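Long-range contacts in transcriptional regulator (LacI family) (Clostridium acetobutylicum ATCC 824, PDB 3G85), which probably acts as a DNA-binding transcription factor of the LacI family, recognising cis-regulatory regions of the genes it controls: residues I204-N208 with T235-T239; Y104-D110 with N266-F272; Q41-Y45 with V256-I260. All coordinates share one frame; numbering follows the deposited sequence.

Interaction 1. Residues I204-N208 with T235-T239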
ATOM      1  N   ILE A 204      -6.562  16.420  -8.012  1.00 21.42           N
ATOM      2  CA  ILE A 204      -6.279  17.028  -9.299  1.00 22.98           C
ATOM      3  C   ILE A 204      -7.579  17.391 -10.030  1.00 23.57           C
ATOM      4  O   ILE A 204      -7.600  18.416 -10.747  1.00 23.19           O
ATOM      5  CB  ILE A 204      -5.364  16.100 -10.125  1.00 24.93           C
ATOM      6  CG1 ILE A 204      -3.957  16.173  -9.568  1.00 24.87           C
ATOM      7  CG2 ILE A 204      -5.347  16.457 -11.592  1.00 30.01           C
ATOM      8  CD1 ILE A 204      -3.230  14.873  -9.800  1.00 32.97           C
ATOM      9  N   SER A 205      -8.652  16.605  -9.826  1.00 22.11           N
ATOM     10  CA  SER A 205      -9.970  16.921 -10.400  1.00 25.18           C
ATOM     11  C   SER A 205     -10.346  18.368  -9.998  1.00 25.56           C
ATOM     12  O   SER A 205     -10.720  19.205 -10.835  1.00 25.68           O
ATOM     13  CB  SER A 205     -11.034  15.928  -9.899  1.00 24.14           C
ATOM     14  OG  SER A 205     -12.342  16.233 -10.350  1.00 29.62           O
ATOM     15  N   VAL A 206     -10.214  18.643  -8.708  1.00 26.52           N
ATOM     16  CA  VAL A 206     -10.605  19.944  -8.146  1.00 28.13           C
ATOM     17  C   VAL A 206      -9.622  21.041  -8.577  1.00 28.40           C
ATOM     18  O   VAL A 206     -10.040  22.115  -9.028  1.00 29.99           O
ATOM     19  CB  VAL A 206     -10.731  19.868  -6.618  1.00 27.45           C
ATOM     20  CG1 VAL A 206     -10.966  21.275  -6.013  1.00 28.76           C
ATOM     21  CG2 VAL A 206     -11.859  18.952  -6.237  1.00 28.32           C
ATOM     22  N   LEU A 207      -8.322  20.784  -8.451  1.00 28.44           N
ATOM     23  CA  LEU A 207      -7.309  21.760  -8.859  1.00 29.67           C
ATOM     24  C   LEU A 207      -7.430  22.145 -10.334  1.00 31.14           C
ATOM     25  O   LEU A 207      -7.197  23.317 -10.697  1.00 31.74           O
ATOM     26  CB  LEU A 207      -5.890  21.253  -8.572  1.00 28.95           C
ATOM     27  CG  LEU A 207      -5.471  20.842  -7.162  1.00 28.01           C
ATOM     28  CD1 LEU A 207      -3.984  20.568  -7.175  1.00 28.64           C
ATOM     29  CD2 LEU A 207      -5.819  21.872  -6.091  1.00 29.73           C
ATOM     30  N   ASN A 208      -7.767  21.178 -11.193  1.00 30.98           N
ATOM     31  CA  ASN A 208      -8.015  21.470 -12.607  1.00 32.38           C
ATOM     32  C   ASN A 208      -9.239  22.385 -12.831  1.00 34.09           C
ATOM     33  O   ASN A 208      -9.156  23.358 -13.593  1.00 35.22           O
ATOM     34  CB  ASN A 208      -8.163  20.178 -13.412  1.00 31.42           C
ATOM     35  CG  ASN A 208      -6.826  19.479 -13.643  1.00 30.77           C
ATOM     36  OD1 ASN A 208      -5.764  20.054 -13.393  1.00 28.22           O
ATOM     37  ND2 ASN A 208      -6.873  18.241 -14.146  1.00 28.87           N
ATOM     38  N   THR A 235      -4.359  13.840 -16.080  1.00 24.60           N
ATOM     39  CA  THR A 235      -4.040  15.208 -16.512  1.00 24.98           C
ATOM     40  C   THR A 235      -3.906  16.088 -15.271  1.00 25.21           C
ATOM     41  O   THR A 235      -4.909  16.409 -14.645  1.00 25.76           O
ATOM     42  CB  THR A 235      -5.126  15.763 -17.483  1.00 24.17           C
ATOM     43  OG1 THR A 235      -5.182  14.936 -18.661  1.00 24.02           O
ATOM     44  CG2 THR A 235      -4.772  17.210 -17.906  1.00 26.48           C
ATOM     45  N   PRO A 236      -2.667  16.421 -14.862  1.00 25.52           N
ATOM     46  CA  PRO A 236      -1.390  15.996 -15.398  1.00 25.69           C
ATOM     47  C   PRO A 236      -0.980  14.649 -14.773  1.00 24.87           C
ATOM     48  O   PRO A 236      -1.638  14.199 -13.826  1.00 24.45           O
ATOM     49  CB  PRO A 236      -0.449  17.103 -14.897  1.00 25.93           C
ATOM     50  CG  PRO A 236      -0.945  17.369 -13.583  1.00 25.94           C
ATOM     51  CD  PRO A 236      -2.466  17.314 -13.700  1.00 26.34           C
ATOM     52  N   PRO A 237       0.064  13.997 -15.319  1.00 25.31           N
ATOM     53  CA  PRO A 237       0.641  12.827 -14.660  1.00 25.94           C
ATOM     54  C   PRO A 237       1.094  13.164 -13.234  1.00 25.98           C
ATOM     55  O   PRO A 237       1.574  14.274 -12.952  1.00 27.52           O
ATOM     56  CB  PRO A 237       1.805  12.452 -15.589  1.00 25.79           C
ATOM     57  CG  PRO A 237       1.296  12.912 -16.966  1.00 26.20           C
ATOM     58  CD  PRO A 237       0.716  14.245 -16.620  1.00 25.85           C
ATOM     59  N   VAL A 238       0.882  12.220 -12.339  1.00 25.23           N
ATOM     60  CA  VAL A 238       1.189  12.374 -10.927  1.00 24.04           C
ATOM     61  C   VAL A 238       2.404  11.521 -10.580  1.00 23.70           C
ATOM     62  O   VAL A 238       2.445  10.296 -10.839  1.00 21.77           O
ATOM     63  CB  VAL A 238      -0.003  11.878 -10.078  1.00 24.61           C
ATOM     64  CG1 VAL A 238       0.288  11.974  -8.525  1.00 25.82           C
ATOM     65  CG2 VAL A 238      -1.242  12.636 -10.443  1.00 27.41           C
ATOM     66  N   THR A 239       3.390  12.175  -9.967  1.00 22.77           N
ATOM     67  CA  THR A 239       4.537  11.465  -9.430  1.00 23.02           C
ATOM     68  C   THR A 239       4.131  10.605  -8.254  1.00 21.82           C
ATOM     69  O   THR A 239       3.398  11.051  -7.373  1.00 22.13           O
ATOM     70  CB  THR A 239       5.639  12.442  -9.015  1.00 22.72           C
ATOM     71  OG1 THR A 239       6.219  12.964 -10.215  1.00 25.24           O
ATOM     72  CG2 THR A 239       6.718  11.727  -8.164  1.00 23.96           C
TER
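The side-chain amide of Asn208 meets the peptide group that joins Thr235 to Pro236. Thr235 O lies almost exactly in the amide plane of Asn208. Asn208 ND2 donates a hydrogen bond to Thr235 O at 2.7 Å, with an N-H...O angle of 160°. The donor does not lie in the plane of the carbonyl it reaches; it is tilted from that plane by 31°. Ile204 CG2 approaches from the other side of the carbonyl plane and sits 3.1 Å from Thr235 O, a tight contact. The peptide bond before Pro236 is cis. This puts the proline CD beside Thr235 O, and both atoms face the helix. Ile204 CG2 therefore also touches Pro236 CD, at 3.7 Å. CG2 is anti to the backbone N of Ile204, which directs this methyl at the Thr235-Pro236 peptide. The CG1 branch heads for Val238. The modelled approach of Ile204 CD1 to Val238 is too short to be trusted.

Ile204 and Asn208 are one helical turn apart, linked by the backbone bond from Asn208 N to Ile204 O. Together they join helix 197-209 to the loop that leads from helix 228-232 into strand 239-242. This is the C-terminal subdomain of the periplasmic-binding-protein fold. Ile204 also packs on Ile214 and on Ile220 of strand 219-224. Thr235 O is thus held between two unlike groups: the Asn208 amide gives it a hydrogen bond from one side of the carbonyl plane, while the Ile204 methyl crowds the other.

Interaction 2. Residues Y104-D110 with N266-F272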
ATOM      1  N   TYR A 104       6.125 -15.688  11.246  1.00 25.97           N
ATOM      2  CA  TYR A 104       5.694 -15.971   9.899  1.00 24.73           C
ATOM      3  C   TYR A 104       6.598 -15.293   8.890  1.00 23.57           C
ATOM      4  O   TYR A 104       7.112 -14.199   9.136  1.00 24.31           O
ATOM      5  CB  TYR A 104       4.237 -15.471   9.706  1.00 25.76           C
ATOM      6  CG  TYR A 104       3.238 -16.227  10.552  1.00 24.65           C
ATOM      7  CD1 TYR A 104       2.764 -17.468  10.149  1.00 28.11           C
ATOM      8  CD2 TYR A 104       2.795 -15.709  11.780  1.00 25.98           C
ATOM      9  CE1 TYR A 104       1.840 -18.175  10.934  1.00 25.59           C
ATOM     10  CE2 TYR A 104       1.898 -16.414  12.583  1.00 28.52           C
ATOM     11  CZ  TYR A 104       1.425 -17.644  12.141  1.00 25.36           C
ATOM     12  OH  TYR A 104       0.531 -18.384  12.892  1.00 31.24           O
ATOM     13  N   SER A 105       6.776 -15.947   7.741  1.00 23.27           N
ATOM     14  CA  SER A 105       7.434 -15.345   6.580  1.00 21.90           C
ATOM     15  C   SER A 105       6.561 -14.205   6.014  1.00 21.99           C
ATOM     16  O   SER A 105       5.302 -14.152   6.207  1.00 20.44           O
ATOM     17  CB  SER A 105       7.741 -16.417   5.521  1.00 22.34           C
ATOM     18  OG  SER A 105       8.623 -17.442   6.048  1.00 21.97           O
ATOM     19  N   SER A 106       7.210 -13.268   5.348  1.00 20.88           N
ATOM     20  CA  SER A 106       6.523 -12.072   4.905  1.00 21.23           C
ATOM     21  C   SER A 106       7.168 -11.498   3.659  1.00 20.93           C
ATOM     22  O   SER A 106       8.369 -11.707   3.401  1.00 19.89           O
ATOM     23  CB  SER A 106       6.473 -11.009   6.024  1.00 22.06           C
ATOM     24  OG  SER A 106       7.787 -10.586   6.404  1.00 20.52           O
ATOM     25  N   VAL A 107       6.352 -10.783   2.872  1.00 20.25           N
ATOM     26  CA  VAL A 107       6.839  -9.985   1.754  1.00 20.44           C
ATOM     27  C   VAL A 107       6.357  -8.544   2.027  1.00 20.45           C
ATOM     28  O   VAL A 107       5.138  -8.295   2.113  1.00 20.21           O
ATOM     29  CB  VAL A 107       6.309 -10.552   0.381  1.00 20.88           C
ATOM     30  CG1 VAL A 107       6.700  -9.702  -0.785  1.00 20.22           C
ATOM     31  CG2 VAL A 107       6.840 -11.979   0.119  1.00 20.69           C
ATOM     32  N   ASN A 108       7.297  -7.628   2.203  1.00 19.16           N
ATOM     33  CA  ASN A 108       7.007  -6.282   2.714  1.00 20.51           C
ATOM     34  C   ASN A 108       7.657  -5.236   1.852  1.00 19.77           C
ATOM     35  O   ASN A 108       8.453  -5.557   0.972  1.00 20.78           O
ATOM     36  CB  ASN A 108       7.526  -6.091   4.148  1.00 20.61           C
ATOM     37  CG  ASN A 108       7.135  -7.227   5.103  1.00 25.63           C
ATOM     38  OD1 ASN A 108       7.942  -7.623   5.949  1.00 34.99           O
ATOM     39  ND2 ASN A 108       5.952  -7.756   4.976  1.00 23.37           N
ATOM     40  N   VAL A 109       7.289  -3.976   2.065  1.00 20.33           N
ATOM     41  CA  VAL A 109       7.966  -2.898   1.363  1.00 20.35           C
ATOM     42  C   VAL A 109       8.543  -1.990   2.444  1.00 21.39           C
ATOM     43  O   VAL A 109       8.061  -1.975   3.577  1.00 21.86           O
ATOM     44  CB  VAL A 109       7.019  -2.192   0.337  1.00 20.97           C
ATOM     45  CG1 VAL A 109       5.905  -1.434   1.098  1.00 20.09           C
ATOM     46  CG2 VAL A 109       7.804  -1.265  -0.639  1.00 20.87           C
ATOM     47  N   ASP A 110       9.609  -1.255   2.148  1.00 21.34           N
ATOM     48  CA  ASP A 110      10.142  -0.351   3.196  1.00 22.24           C
ATOM     49  C   ASP A 110       9.336   0.933   3.271  1.00 22.10           C
ATOM     50  O   ASP A 110       9.601   1.900   2.560  1.00 21.35           O
ATOM     51  CB  ASP A 110      11.626  -0.045   3.026  1.00 23.87           C
ATOM     52  CG  ASP A 110      12.246   0.546   4.332  1.00 27.31           C
ATOM     53  OD1 ASP A 110      11.551   1.268   5.090  1.00 27.14           O
ATOM     54  OD2 ASP A 110      13.433   0.283   4.609  1.00 31.66           O
ATOM     55  N   ASN A 266      10.603 -20.502   8.331  1.00 23.27           N
ATOM     56  CA  ASN A 266       9.980 -19.281   8.810  1.00 23.44           C
ATOM     57  C   ASN A 266      10.721 -18.721  10.001  1.00 24.22           C
ATOM     58  O   ASN A 266      11.134 -19.495  10.866  1.00 25.14           O
ATOM     59  CB  ASN A 266       8.530 -19.588   9.217  1.00 24.24           C
ATOM     60  CG  ASN A 266       7.721 -20.107   8.075  1.00 23.98           C
ATOM     61  OD1 ASN A 266       7.547 -19.439   7.040  1.00 23.74           O
ATOM     62  ND2 ASN A 266       7.216 -21.311   8.233  1.00 25.47           N
ATOM     63  N   PRO A 267      10.896 -17.380  10.080  1.00 23.53           N
ATOM     64  CA  PRO A 267      10.504 -16.330   9.122  1.00 24.64           C
ATOM     65  C   PRO A 267      11.570 -16.012   8.068  1.00 24.32           C
ATOM     66  O   PRO A 267      12.727 -15.747   8.396  1.00 25.25           O
ATOM     67  CB  PRO A 267      10.289 -15.117  10.024  1.00 23.73           C
ATOM     68  CG  PRO A 267      11.349 -15.281  11.116  1.00 25.01           C
ATOM     69  CD  PRO A 267      11.526 -16.794  11.283  1.00 24.15           C
ATOM     70  N   THR A 268      11.172 -16.080   6.809  1.00 22.95           N
ATOM     71  CA  THR A 268      11.913 -15.497   5.715  1.00 22.62           C
ATOM     72  C   THR A 268      11.203 -14.178   5.355  1.00 22.24           C
ATOM     73  O   THR A 268       9.977 -14.140   5.209  1.00 20.88           O
ATOM     74  CB  THR A 268      11.968 -16.489   4.536  1.00 23.05           C
ATOM     75  OG1 THR A 268      12.882 -17.557   4.878  1.00 20.83           O
ATOM     76  CG2 THR A 268      12.427 -15.795   3.244  1.00 21.47           C
ATOM     77  N   SER A 269      11.964 -13.098   5.239  1.00 21.10           N
ATOM     78  CA  SER A 269      11.385 -11.766   5.145  1.00 22.40           C
ATOM     79  C   SER A 269      12.031 -11.083   3.950  1.00 22.15           C
ATOM     80  O   SER A 269      13.223 -10.774   3.983  1.00 21.85           O
ATOM     81  CB  SER A 269      11.643 -10.968   6.437  1.00 23.68           C
ATOM     82  OG  SER A 269      11.235 -11.751   7.559  1.00 27.33           O
ATOM     83  N   ILE A 270      11.246 -10.908   2.889  1.00 20.66           N
ATOM     84  CA  ILE A 270      11.685 -10.179   1.704  1.00 20.85           C
ATOM     85  C   ILE A 270      11.226  -8.734   1.818  1.00 21.15           C
ATOM     86  O   ILE A 270      10.027  -8.457   2.030  1.00 22.07           O
ATOM     87  CB  ILE A 270      11.112 -10.766   0.395  1.00 20.39           C
ATOM     88  CG1 ILE A 270      11.292 -12.292   0.345  1.00 21.79           C
ATOM     89  CG2 ILE A 270      11.767 -10.094  -0.820  1.00 19.94           C
ATOM     90  CD1 ILE A 270      12.708 -12.776   0.742  1.00 21.07           C
ATOM     91  N   LEU A 271      12.170  -7.821   1.653  1.00 20.19           N
ATOM     92  CA  LEU A 271      11.886  -6.428   1.754  1.00 19.94           C
ATOM     93  C   LEU A 271      12.077  -5.734   0.395  1.00 21.13           C
ATOM     94  O   LEU A 271      13.189  -5.669  -0.101  1.00 21.08           O
ATOM     95  CB  LEU A 271      12.784  -5.793   2.827  1.00 20.63           C
ATOM     96  CG  LEU A 271      12.425  -4.363   3.225  1.00 18.93           C
ATOM     97  CD1 LEU A 271      10.968  -4.190   3.807  1.00 22.52           C
ATOM     98  CD2 LEU A 271      13.471  -3.787   4.212  1.00 21.04           C
ATOM     99  N   PHE A 272      10.984  -5.237  -0.189  1.00 19.91           N
ATOM    100  CA  PHE A 272      11.048  -4.539  -1.467  1.00 21.16           C
ATOM    101  C   PHE A 272      11.349  -3.085  -1.291  1.00 21.43           C
ATOM    102  O   PHE A 272      11.033  -2.479  -0.235  1.00 22.63           O
ATOM    103  CB  PHE A 272       9.726  -4.645  -2.251  1.00 20.19           C
ATOM    104  CG  PHE A 272       9.566  -5.942  -2.980  1.00 22.54           C
ATOM    105  CD1 PHE A 272       9.634  -5.975  -4.371  1.00 24.99           C
ATOM    106  CD2 PHE A 272       9.405  -7.143  -2.265  1.00 21.54           C
ATOM    107  CE1 PHE A 272       9.496  -7.179  -5.052  1.00 25.63           C
ATOM    108  CE2 PHE A 272       9.266  -8.348  -2.927  1.00 21.90           C
ATOM    109  CZ  PHE A 272       9.323  -8.370  -4.315  1.00 23.61           C
TER
HETATM  110  O   HOH W   1       8.661 -12.112   8.431  1.00 26.26           O
HETATM  111  O   HOH W   2       5.072 -18.346   7.446  1.00 25.85           O
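Phe272 reaches across to Asn108 and Val107. Its CB lies 3.6 Å from Asn108 O, the same carbonyl that accepts the backbone bond from Phe272 N. Phe272 CG is 4.1 Å from Asn108 O. From there CD2 turns toward Val107 while still near Asn108 O, which sits at the ring edge, close to its plane. CE2 then meets Val107 CG1 at 3.6 Å, obliquely to the ring. CG is anti to the carbonyl carbon of Phe272 (chi1 -80°), which swings the ring back along the strand to Val107. Met248 and Thr251 of helix 245-260 also touch the ring.

Strands 105-109 and 269-272 run parallel. Strand 269-272 forms one border of the first sheet of a two-subdomain periplasmic-binding-protein fold. The chain comes back to this sheet after building most of the other subdomain. The backbone ladder alternates: Ser106 N to Thr268 O, Ile270 N to Ser106 O, Asn108 N to Ile270 O, Phe272 N to Asn108 O, and Asp110 N to Phe272 O. Val107, Val109, Ile270 and Phe272 lie on one face; Ser106, Asn108, Ser269 and Leu271 lie on the other.

Before the strands pair, Ser105 OG accepts a nearly straight bond from Thr268 N (3.0 Å, 175°). It also donates to Asn266 OD1, although the modelled length of that bond is doubtful. One water donates to Tyr104 O and accepts from both Ser106 OG and Ser269 OG. At the far end Leu271 CD1 packs 3.6 Å from Asp110 N. Asp110 caps the following helix, and its OD2 forms a salt bridge with Lys113.

Interaction 3. Residues Q41-Y45 with V256-I260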
ATOM      1  N   GLN A  41       5.301 -20.098 -14.578  1.00 48.04           N
ATOM      2  CA  GLN A  41       5.654 -21.349 -13.902  1.00 48.15           C
ATOM      3  C   GLN A  41       4.775 -22.488 -14.384  1.00 47.29           C
ATOM      4  O   GLN A  41       4.635 -23.494 -13.689  1.00 46.75           O
ATOM      5  CB  GLN A  41       5.458 -21.214 -12.386  1.00 48.31           C
ATOM      6  CG  GLN A  41       6.318 -20.190 -11.731  1.00 48.88           C
ATOM      7  CD  GLN A  41       6.451 -20.445 -10.266  1.00 49.53           C
ATOM      8  OE1 GLN A  41       5.626 -21.144  -9.647  1.00 49.25           O
ATOM      9  NE2 GLN A  41       7.504 -19.887  -9.682  1.00 52.57           N
ATOM     10  N   ASN A  42       4.153 -22.289 -15.544  1.00 46.96           N
ATOM     11  CA  ASN A  42       3.210 -23.241 -16.122  1.00 46.80           C
ATOM     12  C   ASN A  42       2.091 -23.679 -15.154  1.00 46.02           C
ATOM     13  O   ASN A  42       1.731 -24.859 -15.067  1.00 45.21           O
ATOM     14  CB  ASN A  42       3.962 -24.444 -16.731  1.00 47.67           C
ATOM     15  CG  ASN A  42       3.109 -25.229 -17.732  1.00 50.02           C
ATOM     16  OD1 ASN A  42       3.341 -26.415 -17.944  1.00 53.08           O
ATOM     17  ND2 ASN A  42       2.114 -24.569 -18.341  1.00 51.97           N
ATOM     18  N   TYR A  43       1.547 -22.720 -14.411  1.00 44.24           N
ATOM     19  CA  TYR A  43       0.353 -22.977 -13.603  1.00 43.32           C
ATOM     20  C   TYR A  43       0.477 -24.195 -12.707  1.00 42.25           C
ATOM     21  O   TYR A  43      -0.431 -25.013 -12.650  1.00 42.44           O
ATOM     22  CB  TYR A  43      -0.882 -23.107 -14.512  1.00 44.22           C
ATOM     23  CG  TYR A  43      -1.106 -21.857 -15.328  1.00 45.34           C
ATOM     24  CD1 TYR A  43      -1.860 -20.793 -14.811  1.00 45.43           C
ATOM     25  CD2 TYR A  43      -0.531 -21.714 -16.594  1.00 46.02           C
ATOM     26  CE1 TYR A  43      -2.048 -19.631 -15.537  1.00 45.05           C
ATOM     27  CE2 TYR A  43      -0.709 -20.553 -17.330  1.00 45.66           C
ATOM     28  CZ  TYR A  43      -1.479 -19.516 -16.790  1.00 45.62           C
ATOM     29  OH  TYR A  43      -1.667 -18.360 -17.503  1.00 46.74           O
ATOM     30  N   ASN A  44       1.593 -24.311 -11.992  1.00 40.61           N
ATOM     31  CA  ASN A  44       1.763 -25.440 -11.090  1.00 39.61           C
ATOM     32  C   ASN A  44       0.966 -25.328  -9.787  1.00 38.37           C
ATOM     33  O   ASN A  44       0.892 -26.293  -9.012  1.00 38.19           O
ATOM     34  CB  ASN A  44       3.249 -25.716 -10.835  1.00 40.39           C
ATOM     35  CG  ASN A  44       3.928 -24.635 -10.008  1.00 41.82           C
ATOM     36  OD1 ASN A  44       3.674 -23.418 -10.165  1.00 42.17           O
ATOM     37  ND2 ASN A  44       4.841 -25.074  -9.136  1.00 42.84           N
ATOM     38  N   TYR A  45       0.367 -24.154  -9.557  1.00 36.76           N
ATOM     39  CA  TYR A  45      -0.560 -23.925  -8.423  1.00 35.25           C
ATOM     40  C   TYR A  45      -1.881 -23.348  -8.917  1.00 33.68           C
ATOM     41  O   TYR A  45      -1.899 -22.545  -9.859  1.00 33.08           O
ATOM     42  CB  TYR A  45       0.044 -22.931  -7.390  1.00 35.57           C
ATOM     43  CG  TYR A  45       1.187 -23.489  -6.587  1.00 36.07           C
ATOM     44  CD1 TYR A  45       0.957 -24.251  -5.438  1.00 37.02           C
ATOM     45  CD2 TYR A  45       2.496 -23.284  -6.985  1.00 37.42           C
ATOM     46  CE1 TYR A  45       2.008 -24.778  -4.696  1.00 38.13           C
ATOM     47  CE2 TYR A  45       3.554 -23.806  -6.259  1.00 39.63           C
ATOM     48  CZ  TYR A  45       3.305 -24.561  -5.125  1.00 37.83           C
ATOM     49  OH  TYR A  45       4.366 -25.080  -4.416  1.00 38.64           O
ATOM     50  N   VAL A 256       6.017 -19.464  -0.977  1.00 24.42           N
ATOM     51  CA  VAL A 256       5.149 -20.606  -0.725  1.00 24.59           C
ATOM     52  C   VAL A 256       5.756 -21.944  -1.209  1.00 24.41           C
ATOM     53  O   VAL A 256       5.824 -22.922  -0.456  1.00 24.78           O
ATOM     54  CB  VAL A 256       3.760 -20.376  -1.361  1.00 25.12           C
ATOM     55  CG1 VAL A 256       3.045 -21.715  -1.632  1.00 25.20           C
ATOM     56  CG2 VAL A 256       2.959 -19.494  -0.420  1.00 24.98           C
ATOM     57  N   GLU A 257       6.197 -21.954  -2.453  1.00 24.76           N
ATOM     58  CA  GLU A 257       6.808 -23.100  -3.096  1.00 27.02           C
ATOM     59  C   GLU A 257       8.040 -23.569  -2.311  1.00 27.55           C
ATOM     60  O   GLU A 257       8.185 -24.754  -2.043  1.00 27.45           O
ATOM     61  CB  GLU A 257       7.174 -22.688  -4.512  1.00 28.62           C
ATOM     62  CG  GLU A 257       8.039 -23.633  -5.305  1.00 34.71           C
ATOM     63  CD  GLU A 257       7.793 -23.493  -6.806  1.00 42.74           C
ATOM     64  OE1 GLU A 257       7.315 -22.416  -7.263  1.00 47.05           O
ATOM     65  OE2 GLU A 257       8.063 -24.484  -7.524  1.00 48.37           O
ATOM     66  N   LYS A 258       8.888 -22.626  -1.900  1.00 26.34           N
ATOM     67  CA  LYS A 258      10.109 -22.976  -1.182  1.00 27.04           C
ATOM     68  C   LYS A 258       9.806 -23.472   0.243  1.00 27.05           C
ATOM     69  O   LYS A 258      10.566 -24.301   0.821  1.00 26.37           O
ATOM     70  CB  LYS A 258      11.050 -21.786  -1.217  1.00 27.45           C
ATOM     71  CG  LYS A 258      11.572 -21.528  -2.637  1.00 29.60           C
ATOM     72  CD  LYS A 258      12.344 -20.219  -2.754  1.00 34.86           C
ATOM     73  CE  LYS A 258      12.728 -19.890  -4.207  1.00 33.08           C
ATOM     74  NZ  LYS A 258      13.578 -20.977  -4.819  1.00 37.97           N
ATOM     75  N   LEU A 259       8.725 -22.950   0.829  1.00 26.40           N
ATOM     76  CA  LEU A 259       8.270 -23.414   2.142  1.00 27.63           C
ATOM     77  C   LEU A 259       7.684 -24.838   2.078  1.00 29.01           C
ATOM     78  O   LEU A 259       8.019 -25.703   2.901  1.00 29.27           O
ATOM     79  CB  LEU A 259       7.294 -22.417   2.777  1.00 26.16           C
ATOM     80  CG  LEU A 259       7.970 -21.150   3.350  1.00 26.76           C
ATOM     81  CD1 LEU A 259       6.899 -20.032   3.487  1.00 29.21           C
ATOM     82  CD2 LEU A 259       8.682 -21.415   4.665  1.00 27.29           C
ATOM     83  N   ILE A 260       6.828 -25.085   1.091  1.00 30.34           N
ATOM     84  CA  ILE A 260       6.222 -26.414   0.907  1.00 31.22           C
ATOM     85  C   ILE A 260       7.300 -27.465   0.629  1.00 31.63           C
ATOM     86  O   ILE A 260       7.272 -28.560   1.196  1.00 31.97           O
ATOM     87  CB  ILE A 260       5.209 -26.462  -0.283  1.00 31.53           C
ATOM     88  CG1 ILE A 260       4.016 -25.509  -0.101  1.00 33.08           C
ATOM     89  CG2 ILE A 260       4.715 -27.897  -0.499  1.00 31.58           C
ATOM     90  CD1 ILE A 260       3.359 -25.589   1.189  1.00 36.84           C
TER
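Tyr45 lays its hydroxyl against the helical backbone at Glu257. Tyr45 OH is 3.4 Å from Glu257 CA. The contact joins the loop of a beta-alpha-beta crossover, strand 13-19 to helix 27-40 to strand 46-52, with helix 245-260 in the N-terminal subdomain of the periplasmic-binding-protein fold.

The Glu257 side chain extends alongside the tyrosine. Glu257 OE1 lies at the ring edge, near the ring plane, 4.1 Å from Tyr45 CE2. The carboxylate and ring planes are 75° apart. Glu257 CG is anti to its backbone N (chi1 170°) and the chain beyond is extended, which carries the acid out to the loop. There it meets the amide ends of Gln41 and Asn44. The Gln41 side chain runs past Glu257 in the opposite direction, and Asn44 crosses it at about a right angle. The Gln41 amide may donate to Glu257 OE1, but its orientation is uncertain.

The ring has apolar neighbours as well. Val256 CG1 lies obliquely to it, 4.5 Å from Tyr45 CE1. Further out, Ile14 touches both Tyr45 and Val256, while Pro12 and Leu38 also pack on the tyrosine. Asn42 and Tyr43 both have left-handed backbone conformations; the chain turns back here, so that Gln41 and Asn44 face Glu257 side by side. Tyr43 O is held by Lys11 NZ. On the helix side, Ile260 rests on Pro93, and Ile260 CG1 comes to 4.4 Å from Tyr45 OH.

Interactions 2 and 3 belong to the same subdomain, with centres about 17 Å apart. They meet at Leu259 of helix 245-260, which packs on Asn266 and Ser105. Interaction 1 lies on the opposite side of the chain's centre, in the other subdomain, about 34 Å from interaction 2 between centres. Interaction 2 is the most extensive, a regular backbone ladder within a sheet, with six of its fourteen touching residues buried. Interactions 1 and 3 lie farther from the chain's centre, each with two buried residues at a helix-loop junction. Interaction 1 uses one side-chain bond plus apolar contact. Interaction 3 relies on van der Waals packing and less certain polar neighbours.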